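Local coordinates for penicillin-binding protein PbpB (PDB 6KGH), which builds cross-linked peptidoglycan from lipid intermediates, its penicillin-sensitive transpeptidase domain joining the peptide subunits of the mycobacterial cell wall, at residues A[403-408]-A[428-433]. Residues are numbered along the deposited sequence; the frame is centred on the assembly and turned at random.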
ATOM      1  N   ASP A 403      10.436 -11.050   7.139  1.00 31.55           N
ATOM      2  CA  ASP A 403      11.696 -11.788   7.011  1.00 32.97           C
ATOM      3  C   ASP A 403      11.825 -12.439   5.638  1.00 32.22           C
ATOM      4  O   ASP A 403      12.289 -13.575   5.503  1.00 29.84           O
ATOM      5  CB  ASP A 403      11.838 -12.832   8.127  1.00 34.63           C
ATOM      6  CG  ASP A 403      12.448 -12.244   9.405  1.00 37.70           C
ATOM      7  OD1 ASP A 403      12.895 -11.080   9.377  1.00 36.28           O
ATOM      8  OD2 ASP A 403      12.505 -12.954  10.431  1.00 43.16           O
ATOM      9  N   GLY A 404      11.388 -11.718   4.610  1.00 32.27           N
ATOM     10  CA  GLY A 404      11.588 -12.135   3.239  1.00 31.62           C
ATOM     11  C   GLY A 404      10.476 -12.971   2.642  1.00 29.20           C
ATOM     12  O   GLY A 404      10.591 -13.383   1.484  1.00 33.23           O
ATOM     13  N   VAL A 405       9.412 -13.245   3.384  1.00 27.61           N
ATOM     14  CA  VAL A 405       8.347 -14.123   2.917  1.00 28.42           C
ATOM     15  C   VAL A 405       7.117 -13.264   2.648  1.00 28.19           C
ATOM     16  O   VAL A 405       6.500 -12.725   3.576  1.00 29.53           O
ATOM     17  CB  VAL A 405       8.044 -15.241   3.923  1.00 31.66           C
ATOM     18  CG1 VAL A 405       6.834 -16.056   3.462  1.00 30.70           C
ATOM     19  CG2 VAL A 405       9.265 -16.142   4.073  1.00 29.49           C
ATOM     20  N   ARG A 406       6.758 -13.132   1.378  1.00 28.20           N
ATOM     21  CA  ARG A 406       5.590 -12.340   1.011  1.00 29.73           C
ATOM     22  C   ARG A 406       4.329 -13.173   1.185  1.00 33.89           C
ATOM     23  O   ARG A 406       4.245 -14.294   0.677  1.00 32.45           O
ATOM     24  CB  ARG A 406       5.718 -11.845  -0.427  1.00 29.34           C
ATOM     25  CG  ARG A 406       4.579 -10.914  -0.870  1.00 29.26           C
ATOM     26  CD  ARG A 406       4.920 -10.254  -2.185  1.00 31.50           C
ATOM     27  NE  ARG A 406       5.031 -11.180  -3.315  1.00 26.87           N
ATOM     28  CZ  ARG A 406       3.982 -11.690  -3.964  1.00 32.76           C
ATOM     29  NH1 ARG A 406       2.751 -11.375  -3.591  1.00 28.31           N
ATOM     30  NH2 ARG A 406       4.161 -12.499  -4.997  1.00 29.56           N
ATOM     31  N   VAL A 407       3.364 -12.639   1.927  1.00 30.10           N
ATOM     32  CA  VAL A 407       2.049 -13.243   2.101  1.00 29.92           C
ATOM     33  C   VAL A 407       1.034 -12.337   1.402  1.00 32.10           C
ATOM     34  O   VAL A 407       0.763 -11.222   1.884  1.00 28.86           O
ATOM     35  CB  VAL A 407       1.696 -13.439   3.583  1.00 30.95           C
ATOM     36  CG1 VAL A 407       0.394 -14.245   3.732  1.00 33.79           C
ATOM     37  CG2 VAL A 407       2.852 -14.133   4.353  1.00 32.58           C
ATOM     38  N   PRO A 408       0.453 -12.762   0.280  1.00 28.86           N
ATOM     39  CA  PRO A 408      -0.510 -11.918  -0.436  1.00 29.22           C
ATOM     40  C   PRO A 408      -1.589 -11.418   0.508  1.00 29.26           C
ATOM     41  O   PRO A 408      -2.087 -12.170   1.360  1.00 33.27           O
ATOM     42  CB  PRO A 408      -1.087 -12.867  -1.498  1.00 30.60           C
ATOM     43  CG  PRO A 408       0.018 -13.866  -1.728  1.00 31.92           C
ATOM     44  CD  PRO A 408       0.613 -14.080  -0.363  1.00 28.04           C
ATOM     45  N   PRO A 428      -3.428 -17.725   2.123  1.00 43.40           N
ATOM     46  CA  PRO A 428      -2.761 -17.890   0.823  1.00 38.14           C
ATOM     47  C   PRO A 428      -1.391 -18.546   0.972  1.00 37.26           C
ATOM     48  O   PRO A 428      -0.781 -18.537   2.038  1.00 39.04           O
ATOM     49  CB  PRO A 428      -2.626 -16.452   0.315  1.00 38.87           C
ATOM     50  CG  PRO A 428      -2.472 -15.651   1.595  1.00 35.10           C
ATOM     51  CD  PRO A 428      -3.394 -16.324   2.588  1.00 40.50           C
ATOM     52  N   ASP A 429      -0.894 -19.093  -0.137  1.00 42.40           N
ATOM     53  CA  ASP A 429       0.457 -19.647  -0.170  1.00 41.76           C
ATOM     54  C   ASP A 429       1.516 -18.546  -0.048  1.00 43.83           C
ATOM     55  O   ASP A 429       1.410 -17.495  -0.690  1.00 42.15           O
ATOM     56  CB  ASP A 429       0.680 -20.418  -1.476  1.00 43.82           C
ATOM     57  CG  ASP A 429       0.107 -21.836  -1.441  1.00 54.23           C
ATOM     58  OD1 ASP A 429       0.161 -22.490  -0.379  1.00 47.83           O
ATOM     59  OD2 ASP A 429      -0.397 -22.290  -2.489  1.00 57.05           O
ATOM     60  N   ASP A 430       2.539 -18.829   0.770  1.00 41.24           N
ATOM     61  CA  ASP A 430       3.758 -18.036   0.944  1.00 45.75           C
ATOM     62  C   ASP A 430       4.539 -17.895  -0.358  1.00 44.46           C
ATOM     63  O   ASP A 430       4.545 -18.792  -1.201  1.00 42.70           O
ATOM     64  CB  ASP A 430       4.691 -18.723   1.972  1.00 38.78           C
ATOM     65  CG  ASP A 430       4.241 -18.527   3.404  1.00 41.37           C
ATOM     66  OD1 ASP A 430       3.191 -17.894   3.625  1.00 54.94           O
ATOM     67  OD2 ASP A 430       4.938 -19.003   4.323  1.00 52.56           O
ATOM     68  N   ILE A 431       5.268 -16.782  -0.483  1.00 38.71           N
ATOM     69  CA  ILE A 431       6.263 -16.601  -1.544  1.00 36.76           C
ATOM     70  C   ILE A 431       7.558 -16.134  -0.889  1.00 38.52           C
ATOM     71  O   ILE A 431       7.625 -15.015  -0.355  1.00 33.13           O
ATOM     72  CB  ILE A 431       5.826 -15.603  -2.628  1.00 39.93           C
ATOM     73  CG1 ILE A 431       4.534 -16.055  -3.314  1.00 41.20           C
ATOM     74  CG2 ILE A 431       6.921 -15.465  -3.667  1.00 34.88           C
ATOM     75  CD1 ILE A 431       3.327 -15.252  -2.922  1.00 38.52           C
ATOM     76  N   ARG A 432       8.585 -16.982  -0.937  1.00 30.09           N
ATOM     77  CA  ARG A 432       9.918 -16.616  -0.494  1.00 32.93           C
ATOM     78  C   ARG A 432      10.523 -15.687  -1.537  1.00 34.98           C
ATOM     79  O   ARG A 432      10.803 -16.108  -2.664  1.00 35.20           O
ATOM     80  CB  ARG A 432      10.769 -17.873  -0.299  1.00 32.99           C
ATOM     81  CG  ARG A 432      12.305 -17.664  -0.201  1.00 37.00           C
ATOM     82  CD  ARG A 432      12.780 -17.052   1.110  1.00 38.47           C
ATOM     83  NE  ARG A 432      12.365 -17.785   2.309  1.00 37.60           N
ATOM     84  CZ  ARG A 432      12.418 -17.281   3.540  1.00 33.42           C
ATOM     85  NH1 ARG A 432      12.860 -16.037   3.737  1.00 30.63           N
ATOM     86  NH2 ARG A 432      12.007 -18.001   4.577  1.00 33.40           N
ATOM     87  N   VAL A 433      10.700 -14.418  -1.172  1.00 31.43           N
ATOM     88  CA  VAL A 433      11.299 -13.433  -2.076  1.00 31.02           C
ATOM     89  C   VAL A 433      12.800 -13.279  -1.825  1.00 31.81           C
ATOM     90  O   VAL A 433      13.603 -13.279  -2.761  1.00 30.59           O
ATOM     91  CB  VAL A 433      10.566 -12.085  -1.929  1.00 31.14           C
ATOM     92  CG1 VAL A 433      11.211 -11.025  -2.820  1.00 28.91           C
ATOM     93  CG2 VAL A 433       9.065 -12.248  -2.254  1.00 29.34           C
TER
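R406 and I431 face each other as a hydrogen-bonded pair in a two-stranded antiparallel ladder within the transpeptidase domain, where the chain leaving helix 390-401 meets the chain leading into helix 436-446. Two backbone bonds lock this pair, R406 N to I431 O at 2.7 Å and I431 N to R406 O at 2.9 Å. A third runs from V433 N to G404 O at 2.9 Å.

The two side chains of the pair run side by side. R406 starts extended, with CG anti to the backbone N, then turns at chi3 (65°), which folds its guanidinium over the isoleucine: CD1 of I431 sits against one face, nearer its NH2 corner than its middle, 3.5 Å from NH2. CD1 of I431 also reaches the ring of P408, 3.8 Å from its CG. Beyond the pair, NE of R406 bonds to the carbonyl of K347, which helps fix the plane of the group.

On the other face of the ladder the roles reverse between strands. V405 brings CG2 over the guanidinium of R432, 3.4 Å from CZ, while its CG1 lies against the carboxylate of D430. Bends at chi2 (73°) and chi3 (55°) turn the end of R432 back toward segment 403-408. V434 O takes a hydrogen bond from NH1 of R432; the same nitrogen approaches D403 O at the guanidinium edge, 3.1 Å away, in a weak bond well short of straight at the hydrogen.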